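Local coordinates for reticulocyte binding protein (Streptococcus agalactiae COH1, PDB 3FAW) that is a pullulanase that probably hydrolyses alpha-1,6-glucosidic bonds in pullulan and related alpha-glucans at the bacterial cell surface, at residues N290-A296 with M357-K361; N550-Q554 with T610-T614; L576-D580 with G624-R628; L601-V606 with K689-T694; L735-Y739 with V751-D756. One frame throughout, in Å; residues are numbered along the deposited sequence.

In the fold
Four contacts belong to the (beta/alpha)8 barrel and contact 5 to the C-terminal beta domain. Contacts 1 and 3 join loops that follow barrel strands, at the end where alpha-amylase relatives carry their active site; their nearest atoms are about 12 Å apart. Contact 2 lies at the other end, ahead of strands 566-568 and 614-618, its centre about 37 Å from that of contact 1. Contact 4 pairs two outer helices and touches contact 3 through Leu578 and Leu601. Contact 5 meets contact 4 at Leu603 and Val606 and contact 2 at Ile551 and Thr610, so these three link barrel to beta domain. Met357 of contact 1 has its side chain about 9 Å from a bound calcium ion.

Contact 1: residues N290-A296 with M357-K361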
# COMPACT_ATOMS: atom_id res chain seq x y z
N ASN A 290 -3.56 27.66 1.73
CA ASN A 290 -3.76 26.78 2.87
C ASN A 290 -2.43 26.32 3.44
O ASN A 290 -1.38 26.57 2.86
CB ASN A 290 -4.62 25.58 2.45
CG ASN A 290 -5.97 26.01 1.90
OD1 ASN A 290 -6.81 26.53 2.62
ND2 ASN A 290 -6.17 25.81 0.60
N GLN A 291 -2.49 25.66 4.60
CA GLN A 291 -1.29 25.26 5.32
C GLN A 291 -0.56 24.14 4.57
O GLN A 291 -1.20 23.23 4.05
CB GLN A 291 -1.66 24.81 6.73
CG GLN A 291 -0.52 24.79 7.72
CD GLN A 291 -1.00 24.72 9.16
OE1 GLN A 291 -2.14 24.33 9.43
NE2 GLN A 291 -0.14 25.10 10.10
N LEU A 292 0.76 24.21 4.54
CA LEU A 292 1.57 23.26 3.78
C LEU A 292 1.39 21.83 4.29
O LEU A 292 1.22 21.60 5.48
CB LEU A 292 3.05 23.65 3.82
CG LEU A 292 3.79 23.65 5.17
CD1 LEU A 292 4.22 22.25 5.55
CD2 LEU A 292 5.01 24.56 5.11
N GLY A 293 1.40 20.88 3.35
CA GLY A 293 1.35 19.46 3.68
C GLY A 293 0.00 18.95 4.17
O GLY A 293 -0.05 17.94 4.87
N THR A 294 -1.07 19.64 3.80
CA THR A 294 -2.43 19.26 4.20
C THR A 294 -3.26 18.87 2.98
O THR A 294 -2.87 19.14 1.84
CB THR A 294 -3.14 20.42 4.94
OG1 THR A 294 -3.30 21.54 4.05
CG2 THR A 294 -2.36 20.86 6.18
N PHE A 295 -4.41 18.24 3.24
CA PHE A 295 -5.39 17.92 2.19
C PHE A 295 -5.81 19.18 1.43
O PHE A 295 -5.96 19.16 0.21
CB PHE A 295 -6.66 17.27 2.78
CG PHE A 295 -6.42 15.93 3.44
CD1 PHE A 295 -5.76 14.91 2.77
CD2 PHE A 295 -6.89 15.68 4.73
CE1 PHE A 295 -5.54 13.68 3.38
CE2 PHE A 295 -6.68 14.46 5.34
CZ PHE A 295 -6.01 13.45 4.66
N ALA A 296 -6.02 20.26 2.18
CA ALA A 296 -6.48 21.54 1.62
C ALA A 296 -5.44 22.20 0.70
O ALA A 296 -5.81 22.85 -0.28
CB ALA A 296 -6.86 22.50 2.75
N MET A 357 -2.42 14.42 10.84
CA MET A 357 -1.24 15.11 10.29
C MET A 357 -1.55 15.99 9.07
O MET A 357 -0.87 17.00 8.84
CB MET A 357 -0.16 14.09 9.91
CG MET A 357 1.24 14.67 9.66
SD MET A 357 2.00 15.37 11.13
CE MET A 357 1.67 17.12 10.89
N TYR A 358 -2.56 15.61 8.29
CA TYR A 358 -2.90 16.31 7.05
C TYR A 358 -4.11 17.22 7.20
O TYR A 358 -4.64 17.73 6.20
CB TYR A 358 -3.10 15.29 5.93
CG TYR A 358 -1.97 14.29 5.87
CD1 TYR A 358 -0.65 14.72 5.85
CD2 TYR A 358 -2.22 12.92 5.87
CE1 TYR A 358 0.40 13.82 5.81
CE2 TYR A 358 -1.17 12.01 5.83
CZ TYR A 358 0.13 12.47 5.80
OH TYR A 358 1.18 11.59 5.76
N SER A 359 -4.50 17.47 8.44
CA SER A 359 -5.62 18.35 8.76
C SER A 359 -5.11 19.70 9.24
O SER A 359 -4.11 19.79 9.96
CB SER A 359 -6.48 17.71 9.86
OG SER A 359 -7.47 18.62 10.33
N GLU A 360 -5.80 20.76 8.82
CA GLU A 360 -5.49 22.10 9.31
C GLU A 360 -5.91 22.28 10.77
O GLU A 360 -5.34 23.11 11.49
CB GLU A 360 -6.14 23.16 8.41
CG GLU A 360 -5.49 23.24 7.04
CD GLU A 360 -5.96 24.44 6.25
OE1 GLU A 360 -7.18 24.54 6.01
OE2 GLU A 360 -5.11 25.27 5.85
N LYS A 361 -6.90 21.50 11.21
CA LYS A 361 -7.43 21.58 12.57
C LYS A 361 -7.48 20.21 13.25
O LYS A 361 -8.56 19.67 13.47
CB LYS A 361 -8.83 22.21 12.54
CG LYS A 361 -8.87 23.60 11.95
CD LYS A 361 -10.23 24.25 12.13
CE LYS A 361 -10.39 24.86 13.52
NZ LYS A 361 -11.68 25.58 13.67
O HOH W 1 -7.31 27.02 5.12
O HOH W 2 1.54 17.60 6.94
O HOH W 3 -6.51 19.78 5.24
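The Phe295 ring lies with one face over CB of Tyr358, which sits 3.7 Å from the ring centroid in a CH-pi contact, while the edge of the Tyr358 ring turns toward the same Phe295 face in an offset edge-to-face pair, centroids 5.8 Å apart. Beside the rings, Phe295 N donates to Tyr358 O (3.0 Å), so the start of the helix gives one of its first amides to the other loop. Thr294 suits the N-cap: its OG1 caps Ala297 N and also donates to Gln291 O (2.7 Å), closing a type II turn in which Gly293 takes the positive phi that favours glycine. Glu360 reaches back with its carboxylate, and OE2 accepts from Gln291 N at 2.9 Å. A water bridges Gly293 O and Met357 O. The contact thus ties together the loops following the first two barrel strands, 269-273 and 312-315; Phe295 also packs on Leu372 and Leu375 of helix 367-381, and Tyr358 OH bonds to Tyr321 OH.

Contact 2: residues N550-Q554 with T610-T614; sequences NIKAQ and TSQGT
Helix 544-551 ends here in a Schellman motif: Ile551 is still helical, Lys552 flattens to -83/5, and Ala553 takes positive phi (67/41), its N bonding to Asn550 O at 2.8 Å. The partner 610-614 is the largely extended lead-in to barrel strand 614-618, with Ile551 CA 4.5 Å from Ser611 CA and Lys552 CA 5.2 Å from Gln612 CA. One direct hydrogen bond joins them: Gln612 N to Ile551 O, 2.8 Å, which uses a carbonyl left over at the helix end; Ser611 CA approaches that same Ile551 O at 3.5 Å. A water accepts from Gln612 NE2 (3.1 Å) and donates to Thr610 O (2.9 Å) and, weakly, to Ile551 O (3.4 Å). Ala553 CB meets Gln612 CB at 3.9 Å, and Ile551 CG1 meets Ser611 OG at 3.9 Å, the hydroxyl itself bonding to Met607 O. Gly613 (97/-158) must be glycine, since a CB would jam against Gln612 O. With chi1 and chi2 both m, Gln612 sends OE1 to Lys709 N; Ile715 of helix 712-718 flanks it, while Ala553 rests on strand 566-568.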
# COMPACT_ATOMS: atom_id res chain seq x y z
N ASN A 550 7.70 -8.52 -21.27
CA ASN A 550 7.32 -7.53 -20.25
C ASN A 550 6.46 -6.41 -20.85
O ASN A 550 5.41 -6.07 -20.30
CB ASN A 550 8.54 -6.94 -19.54
CG ASN A 550 8.99 -7.76 -18.35
OD1 ASN A 550 10.16 -8.12 -18.23
ND2 ASN A 550 8.05 -8.05 -17.45
N ILE A 551 6.89 -5.87 -21.99
CA ILE A 551 6.10 -4.88 -22.74
C ILE A 551 4.68 -5.37 -23.06
O ILE A 551 3.75 -4.57 -23.10
CB ILE A 551 6.82 -4.45 -24.05
CG1 ILE A 551 8.11 -3.69 -23.73
CG2 ILE A 551 5.93 -3.56 -24.90
CD1 ILE A 551 9.05 -3.59 -24.90
N LYS A 552 4.52 -6.68 -23.28
CA LYS A 552 3.20 -7.31 -23.48
C LYS A 552 2.44 -7.64 -22.18
O LYS A 552 1.36 -8.24 -22.23
CB LYS A 552 3.33 -8.59 -24.32
CG LYS A 552 3.68 -8.36 -25.79
CD LYS A 552 3.44 -9.60 -26.65
CE LYS A 552 4.36 -10.77 -26.28
NZ LYS A 552 4.07 -11.97 -27.11
N ALA A 553 3.00 -7.25 -21.03
CA ALA A 553 2.43 -7.56 -19.72
C ALA A 553 2.50 -9.06 -19.43
O ALA A 553 1.56 -9.65 -18.89
CB ALA A 553 0.98 -7.05 -19.60
N GLN A 554 3.63 -9.66 -19.79
CA GLN A 554 3.89 -11.07 -19.53
C GLN A 554 5.24 -11.22 -18.83
O GLN A 554 6.20 -11.70 -19.43
CB GLN A 554 3.85 -11.86 -20.84
CG GLN A 554 2.48 -11.81 -21.52
CD GLN A 554 2.50 -12.33 -22.94
OE1 GLN A 554 3.52 -13.10 -23.28
NE2 GLN A 554 1.60 -12.03 -23.72
N THR A 610 4.07 2.92 -22.98
CA THR A 610 3.68 2.20 -24.21
C THR A 610 3.59 0.68 -23.99
O THR A 610 3.40 -0.09 -24.94
CB THR A 610 4.64 2.52 -25.38
OG1 THR A 610 5.99 2.22 -25.01
CG2 THR A 610 4.54 3.99 -25.76
N SER A 611 3.71 0.25 -22.73
CA SER A 611 3.58 -1.16 -22.35
C SER A 611 2.14 -1.49 -22.02
O SER A 611 1.41 -0.65 -21.49
CB SER A 611 4.45 -1.48 -21.13
OG SER A 611 5.82 -1.50 -21.47
N GLN A 612 1.74 -2.73 -22.29
CA GLN A 612 0.39 -3.19 -21.92
C GLN A 612 0.24 -3.26 -20.40
O GLN A 612 1.23 -3.25 -19.67
CB GLN A 612 0.10 -4.57 -22.53
CG GLN A 612 0.22 -4.64 -24.05
CD GLN A 612 -0.77 -3.74 -24.75
OE1 GLN A 612 -1.94 -3.69 -24.40
NE2 GLN A 612 -0.29 -3.01 -25.76
N GLY A 613 -1.01 -3.33 -19.94
CA GLY A 613 -1.32 -3.43 -18.51
C GLY A 613 -1.64 -2.09 -17.89
O GLY A 613 -2.02 -1.16 -18.59
N THR A 614 -1.49 -2.00 -16.57
CA THR A 614 -1.75 -0.76 -15.83
C THR A 614 -0.45 0.02 -15.64
O THR A 614 0.53 -0.51 -15.11
CB THR A 614 -2.39 -1.06 -14.46
OG1 THR A 614 -3.68 -1.65 -14.64
CG2 THR A 614 -2.55 0.22 -13.63
O HOH W 4 2.81 -2.74 -25.84

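Contact 3: residues L576-D580 with G624-R628; sequences LTLHD and GRTKR
An N-capped helix start meets an irregular loop at the C-terminal end of the (beta/alpha)8 barrel strands: 576-580 follows strand 566-568 and opens helix 578-586, whereas the loop segment 624-628 follows strand 614-618. CA atoms are closest for His579 and Gly624 (5.1 Å), then Asp580 and Thr626 (6.0 Å). Gly624 has phi/psi 96/46, where a CB would strike the preceding carbonyl; Arg625 and Thr626 are extended and Lys627 bends to -125/45.

Thr577, chi1 p, is the N-cap, and its hydroxyl works both ways: OG1 accepts from Asp580 N at 3.2 Å and donates to Arg625 O at 2.7 Å. Threonine suits the place, because its methyl also packs, CG2 lying 3.8 Å from Lys627 CG. The His579 amide, which as a first-turn NH has no helical carbonyl to pair with, donates to a water 3.0 Å from His579 N, and that water donates to Arg625 O (2.9 Å).

Asp580, chi1 m, satisfies three donors. OD1 accepts from Thr626 OG1 (2.6 Å) and from ND1 of its own neighbour His579 (3.0 Å), a His-carboxylate bond that holds the ring, chi1 t, against the loop. The Arg625 guanidinium pairs with Asp277 and with Ser619 O, and Lys627 NZ finds Ser663. The remaining carboxylate oxygen, Asp580 OD2, takes the backbone Lys627 N at 2.8 Å and 170°.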
# COMPACT_ATOMS: atom_id res chain seq x y z
N LEU A 576 15.63 3.94 -4.44
CA LEU A 576 16.11 5.16 -5.11
C LEU A 576 15.11 5.67 -6.14
O LEU A 576 14.42 4.87 -6.78
CB LEU A 576 17.46 4.91 -5.81
CG LEU A 576 18.67 4.59 -4.92
CD1 LEU A 576 19.83 4.08 -5.76
CD2 LEU A 576 19.08 5.80 -4.09
N THR A 577 15.04 6.99 -6.31
CA THR A 577 14.23 7.57 -7.39
C THR A 577 14.81 7.15 -8.74
O THR A 577 15.98 6.75 -8.82
CB THR A 577 14.18 9.12 -7.34
OG1 THR A 577 15.46 9.67 -7.68
CG2 THR A 577 13.73 9.64 -5.97
N LEU A 578 14.00 7.26 -9.79
CA LEU A 578 14.43 6.90 -11.14
C LEU A 578 15.68 7.68 -11.58
O LEU A 578 16.59 7.11 -12.17
CB LEU A 578 13.30 7.14 -12.15
CG LEU A 578 13.57 6.71 -13.59
CD1 LEU A 578 14.07 5.27 -13.65
CD2 LEU A 578 12.31 6.91 -14.43
N HIS A 579 15.72 8.97 -11.27
CA HIS A 579 16.88 9.81 -11.57
C HIS A 579 18.13 9.32 -10.84
O HIS A 579 19.19 9.12 -11.46
CB HIS A 579 16.59 11.26 -11.16
CG HIS A 579 17.76 12.18 -11.29
ND1 HIS A 579 18.68 12.35 -10.27
CD2 HIS A 579 18.17 12.97 -12.31
CE1 HIS A 579 19.61 13.21 -10.67
NE2 HIS A 579 19.32 13.60 -11.90
N ASP A 580 18.00 9.11 -9.54
CA ASP A 580 19.13 8.75 -8.68
C ASP A 580 19.69 7.36 -8.98
O ASP A 580 20.91 7.15 -8.91
CB ASP A 580 18.74 8.86 -7.20
CG ASP A 580 18.46 10.29 -6.76
OD1 ASP A 580 18.76 11.25 -7.50
OD2 ASP A 580 17.94 10.46 -5.65
N GLY A 624 12.22 14.04 -12.89
CA GLY A 624 13.55 13.59 -12.47
C GLY A 624 13.86 13.92 -11.02
O GLY A 624 14.96 14.39 -10.69
N ARG A 625 12.90 13.64 -10.15
CA ARG A 625 13.00 13.87 -8.71
C ARG A 625 14.23 13.20 -8.10
O ARG A 625 14.59 12.07 -8.46
CB ARG A 625 11.72 13.35 -8.04
CG ARG A 625 11.65 13.51 -6.53
CD ARG A 625 10.28 13.04 -6.05
NE ARG A 625 10.22 12.93 -4.60
CZ ARG A 625 9.12 12.69 -3.90
NH1 ARG A 625 7.95 12.52 -4.51
NH2 ARG A 625 9.18 12.61 -2.58
N THR A 626 14.87 13.90 -7.17
CA THR A 626 16.08 13.41 -6.51
C THR A 626 15.96 13.46 -4.99
O THR A 626 15.24 14.30 -4.44
CB THR A 626 17.33 14.23 -6.94
OG1 THR A 626 18.52 13.62 -6.41
CG2 THR A 626 17.23 15.66 -6.43
N LYS A 627 16.69 12.56 -4.33
CA LYS A 627 16.77 12.52 -2.87
C LYS A 627 18.23 12.59 -2.41
O LYS A 627 18.65 11.83 -1.52
CB LYS A 627 16.09 11.26 -2.33
CG LYS A 627 14.60 11.20 -2.62
CD LYS A 627 13.93 9.96 -2.04
CE LYS A 627 12.43 9.97 -2.36
NZ LYS A 627 11.73 8.70 -1.98
N ARG A 628 19.00 13.50 -3.00
CA ARG A 628 20.41 13.68 -2.68
C ARG A 628 20.55 14.32 -1.30
O ARG A 628 19.82 15.25 -0.96
CB ARG A 628 21.11 14.56 -3.73
CG ARG A 628 22.64 14.46 -3.70
CD ARG A 628 23.33 15.71 -4.23
NE ARG A 628 23.30 15.82 -5.69
CZ ARG A 628 24.36 15.89 -6.50
NH1 ARG A 628 25.60 15.85 -6.02
NH2 ARG A 628 24.18 16.00 -7.81
O HOH W 5 13.24 10.54 -10.57

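Contact 4: residues L601-V606 with K689-T694; sequences LRLGNV and KTQAYT
Two helices of the outer layer of the (beta/alpha)8 barrel run side by side here, helix 590-609, which precedes strand 614-618, and helix 685-703, which follows it. Over these segments the axes come within 10.3 Å and lie 12° from parallel; both backbones are regular, with Arg602 CA 6.6 Å from Thr690 CA and Asn605 CA 6.7 Å from Thr694 CA.

Arg602 loses the greatest area, 120 Å². With chi1 m, chi2 t and chi3 m, its chain lies across Tyr693: CD sits over the ring face, 3.9 Å from the centroid and 26° off the normal, a CH-pi contact. Its CZ is 5.9 Å from that centroid, at most a weak cation-pi attraction. A long aliphatic stem lets arginine bury itself while its head passes Lys689, whose CG is 3.6 Å from Arg602 NH1.

Tyr693 (chi1 t) offers its flat face to Arg602 and its edge to Val606, CE2 to CG2 3.8 Å; its hydroxyl bonds to Asp779 O. Thr690, chi1 m, lies 2.8 Å by OG1 from Arg602 NH1, but at a poor angle, and this hydroxyl is instead paired with Ile686 O. Its methyl CG2 meets Leu601 CD2 at 3.8 Å.

The polar link is a relay: Asn605 ND2 donates to Thr694 OG1 at 2.9 Å, and Thr694 OG1 donates to Thr690 O at 2.9 Å.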
# COMPACT_ATOMS: atom_id res chain seq x y z
N LEU A 601 16.34 8.63 -18.54
CA LEU A 601 15.10 8.66 -17.77
C LEU A 601 13.88 8.68 -18.70
O LEU A 601 12.90 7.97 -18.48
CB LEU A 601 15.08 9.89 -16.85
CG LEU A 601 13.97 9.99 -15.80
CD1 LEU A 601 14.39 10.94 -14.69
CD2 LEU A 601 12.65 10.45 -16.41
N ARG A 602 13.97 9.49 -19.76
CA ARG A 602 12.89 9.62 -20.72
C ARG A 602 12.63 8.32 -21.49
O ARG A 602 11.49 8.01 -21.83
CB ARG A 602 13.16 10.78 -21.69
CG ARG A 602 12.98 12.14 -21.04
CD ARG A 602 13.13 13.29 -22.04
NE ARG A 602 14.52 13.67 -22.28
CZ ARG A 602 15.08 14.84 -21.95
NH1 ARG A 602 14.40 15.80 -21.34
NH2 ARG A 602 16.36 15.05 -22.24
N LEU A 603 13.69 7.55 -21.75
CA LEU A 603 13.55 6.23 -22.35
C LEU A 603 12.73 5.30 -21.46
O LEU A 603 11.86 4.59 -21.95
CB LEU A 603 14.92 5.60 -22.63
CG LEU A 603 15.81 6.28 -23.67
CD1 LEU A 603 17.05 5.43 -23.92
CD2 LEU A 603 15.06 6.54 -24.98
N GLY A 604 13.01 5.32 -20.16
CA GLY A 604 12.26 4.54 -19.18
C GLY A 604 10.78 4.87 -19.16
O GLY A 604 9.94 3.97 -19.12
N ASN A 605 10.45 6.17 -19.20
CA ASN A 605 9.06 6.62 -19.21
C ASN A 605 8.33 6.25 -20.50
O ASN A 605 7.15 5.92 -20.47
CB ASN A 605 8.97 8.13 -18.96
CG ASN A 605 9.31 8.52 -17.52
OD1 ASN A 605 9.64 7.67 -16.69
ND2 ASN A 605 9.22 9.82 -17.23
N VAL A 606 9.04 6.30 -21.63
CA VAL A 606 8.49 5.84 -22.90
C VAL A 606 8.05 4.38 -22.81
O VAL A 606 6.93 4.04 -23.20
CB VAL A 606 9.50 5.98 -24.06
CG1 VAL A 606 9.03 5.21 -25.28
CG2 VAL A 606 9.72 7.45 -24.40
N LYS A 689 11.74 20.02 -19.61
CA LYS A 689 11.66 19.29 -20.88
C LYS A 689 11.25 17.84 -20.65
O LYS A 689 10.45 17.29 -21.40
CB LYS A 689 13.00 19.34 -21.62
CG LYS A 689 12.99 18.63 -22.98
CD LYS A 689 14.25 18.93 -23.78
CE LYS A 689 14.27 18.18 -25.10
NZ LYS A 689 15.54 18.38 -25.84
N THR A 690 11.82 17.23 -19.61
CA THR A 690 11.50 15.86 -19.24
C THR A 690 10.03 15.72 -18.80
O THR A 690 9.38 14.73 -19.14
CB THR A 690 12.44 15.36 -18.13
OG1 THR A 690 13.77 15.27 -18.64
CG2 THR A 690 12.01 13.99 -17.61
N GLN A 691 9.51 16.70 -18.06
CA GLN A 691 8.13 16.64 -17.59
C GLN A 691 7.13 16.85 -18.73
O GLN A 691 6.08 16.20 -18.76
CB GLN A 691 7.90 17.59 -16.39
CG GLN A 691 7.21 18.91 -16.69
CD GLN A 691 5.70 18.78 -16.81
OE1 GLN A 691 5.04 18.19 -15.95
NE2 GLN A 691 5.15 19.36 -17.86
N ALA A 692 7.47 17.74 -19.67
CA ALA A 692 6.66 17.95 -20.87
C ALA A 692 6.69 16.71 -21.76
O ALA A 692 5.71 16.37 -22.41
CB ALA A 692 7.14 19.18 -21.64
N TYR A 693 7.84 16.03 -21.78
CA TYR A 693 7.99 14.77 -22.51
C TYR A 693 7.06 13.70 -21.91
O TYR A 693 6.33 13.02 -22.63
CB TYR A 693 9.45 14.30 -22.45
CG TYR A 693 9.88 13.37 -23.57
CD1 TYR A 693 10.17 13.86 -24.84
CD2 TYR A 693 10.02 12.01 -23.34
CE1 TYR A 693 10.58 13.01 -25.86
CE2 TYR A 693 10.43 11.15 -24.36
CZ TYR A 693 10.71 11.66 -25.62
OH TYR A 693 11.11 10.81 -26.63
N THR A 694 7.07 13.59 -20.58
CA THR A 694 6.24 12.62 -19.86
C THR A 694 4.75 12.91 -20.01
O THR A 694 3.95 11.99 -20.20
CB THR A 694 6.63 12.56 -18.37
OG1 THR A 694 8.03 12.28 -18.25
CG2 THR A 694 5.84 11.47 -17.64

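Contact 5: residues L735-Y739 with V751-D756; sequences LVIAY and VFVNAD
The hydrogen bonding of this antiparallel hairpin runs one step beyond its strands: Leu735 (-119/7) and Ala755 (-91/6) have left extended geometry, yet Ala755 N still donates to Leu735 O at 2.8 Å, bent to 133°. Asn754 OD1 accepts from Asp756 N (3.0 Å), an Asx turn just past the end of the strand. The Leu735 side chain (chi1 m) points toward the partner, CD1 3.9 Å from Asp756 OD1; Asp756 OD2 pairs with Arg760.

Strands 736-739 and 751-754 lie 4.8 Å apart at 179°. Val736-Asn754 and Ala738-Phe752 are non-hydrogen-bonded pairs (CA-CA 4.4 and 4.3 Å); Ile737-Val753 and Tyr739-Val751 are hydrogen-bonded pairs, CA-CA 5.4 Å each. The bonds are Ile737 N to Val753 O (3.0 Å), Val753 N to Ile737 O (2.8 Å), Tyr739 N to Val751 O (2.9 Å) and Val751 N to Tyr739 O (2.8 Å).

On one face small Ala738 fits beside Phe752 (chi1 m), CB to CD1 3.3 Å. On the other, Tyr739 (chi1 p) lays its ring across the neighbouring strand, Val751 CB 4.0 Å from the ring centroid over the face, and Ile737 CG2 meets Val753 CB at 4.3 Å.

That second face packs on helices 544-551 and 590-609 of the barrel. Beta-branched and aromatic residues favour strands and here also build an apolar seam between the domains, with a polar tie within it, the probable hydrogen bond of Tyr739 OH to Thr610 OG1.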
# COMPACT_ATOMS: atom_id res chain seq x y z
N LEU A 735 20.72 -3.49 -26.19
CA LEU A 735 20.31 -2.21 -25.60
C LEU A 735 19.39 -1.39 -26.51
O LEU A 735 19.08 -0.24 -26.21
CB LEU A 735 21.55 -1.37 -25.27
CG LEU A 735 22.52 -1.92 -24.23
CD1 LEU A 735 23.81 -1.13 -24.24
CD2 LEU A 735 21.88 -1.91 -22.85
N VAL A 736 18.96 -1.98 -27.62
CA VAL A 736 17.96 -1.35 -28.49
C VAL A 736 16.80 -2.32 -28.69
O VAL A 736 17.00 -3.54 -28.75
CB VAL A 736 18.56 -0.93 -29.86
CG1 VAL A 736 19.34 -2.06 -30.48
CG2 VAL A 736 17.45 -0.44 -30.82
N ILE A 737 15.58 -1.78 -28.75
CA ILE A 737 14.39 -2.59 -29.00
C ILE A 737 13.35 -1.77 -29.76
O ILE A 737 13.25 -0.56 -29.60
CB ILE A 737 13.79 -3.17 -27.68
CG1 ILE A 737 12.81 -4.31 -27.98
CG2 ILE A 737 13.10 -2.08 -26.86
CD1 ILE A 737 12.41 -5.09 -26.75
N ALA A 738 12.57 -2.45 -30.59
CA ALA A 738 11.47 -1.82 -31.32
C ALA A 738 10.29 -2.77 -31.41
O ALA A 738 10.47 -3.97 -31.62
CB ALA A 738 11.92 -1.40 -32.71
N TYR A 739 9.08 -2.23 -31.24
CA TYR A 739 7.86 -3.04 -31.30
C TYR A 739 6.70 -2.28 -31.92
O TYR A 739 6.62 -1.06 -31.84
CB TYR A 739 7.45 -3.57 -29.92
CG TYR A 739 7.51 -2.56 -28.80
CD1 TYR A 739 6.36 -1.89 -28.36
CD2 TYR A 739 8.71 -2.29 -28.15
CE1 TYR A 739 6.42 -0.98 -27.32
CE2 TYR A 739 8.78 -1.38 -27.12
CZ TYR A 739 7.64 -0.73 -26.70
OH TYR A 739 7.74 0.17 -25.66
N VAL A 751 7.01 1.71 -31.79
CA VAL A 751 7.87 2.34 -30.78
C VAL A 751 9.31 1.83 -30.92
O VAL A 751 9.54 0.62 -30.93
CB VAL A 751 7.39 2.02 -29.34
CG1 VAL A 751 8.21 2.80 -28.31
CG2 VAL A 751 5.90 2.31 -29.19
N PHE A 752 10.26 2.76 -31.02
CA PHE A 752 11.68 2.44 -31.12
C PHE A 752 12.43 3.05 -29.94
O PHE A 752 12.30 4.25 -29.69
CB PHE A 752 12.27 3.02 -32.42
CG PHE A 752 11.58 2.53 -33.67
CD1 PHE A 752 12.10 1.46 -34.39
CD2 PHE A 752 10.44 3.16 -34.15
CE1 PHE A 752 11.48 1.02 -35.54
CE2 PHE A 752 9.82 2.73 -35.30
CZ PHE A 752 10.34 1.65 -36.00
N VAL A 753 13.20 2.23 -29.23
CA VAL A 753 14.03 2.72 -28.11
C VAL A 753 15.48 2.29 -28.29
O VAL A 753 15.83 1.12 -28.08
CB VAL A 753 13.52 2.17 -26.75
CG1 VAL A 753 14.47 2.56 -25.62
CG2 VAL A 753 12.11 2.68 -26.46
N ASN A 754 16.33 3.24 -28.70
CA ASN A 754 17.77 3.02 -28.71
C ASN A 754 18.37 3.48 -27.38
O ASN A 754 18.63 4.67 -27.19
CB ASN A 754 18.45 3.75 -29.88
CG ASN A 754 19.94 3.44 -29.98
OD1 ASN A 754 20.45 2.54 -29.31
ND2 ASN A 754 20.65 4.18 -30.83
N ALA A 755 18.59 2.53 -26.48
CA ALA A 755 19.23 2.81 -25.20
C ALA A 755 20.75 2.65 -25.27
O ALA A 755 21.43 2.73 -24.24
CB ALA A 755 18.65 1.91 -24.10
N ASP A 756 21.28 2.42 -26.47
CA ASP A 756 22.73 2.29 -26.67
C ASP A 756 23.37 3.67 -26.70
O ASP A 756 22.70 4.67 -27.00
CB ASP A 756 23.04 1.53 -27.96
CG ASP A 756 24.43 0.91 -27.97
OD1 ASP A 756 25.24 1.19 -27.07
OD2 ASP A 756 24.72 0.13 -28.90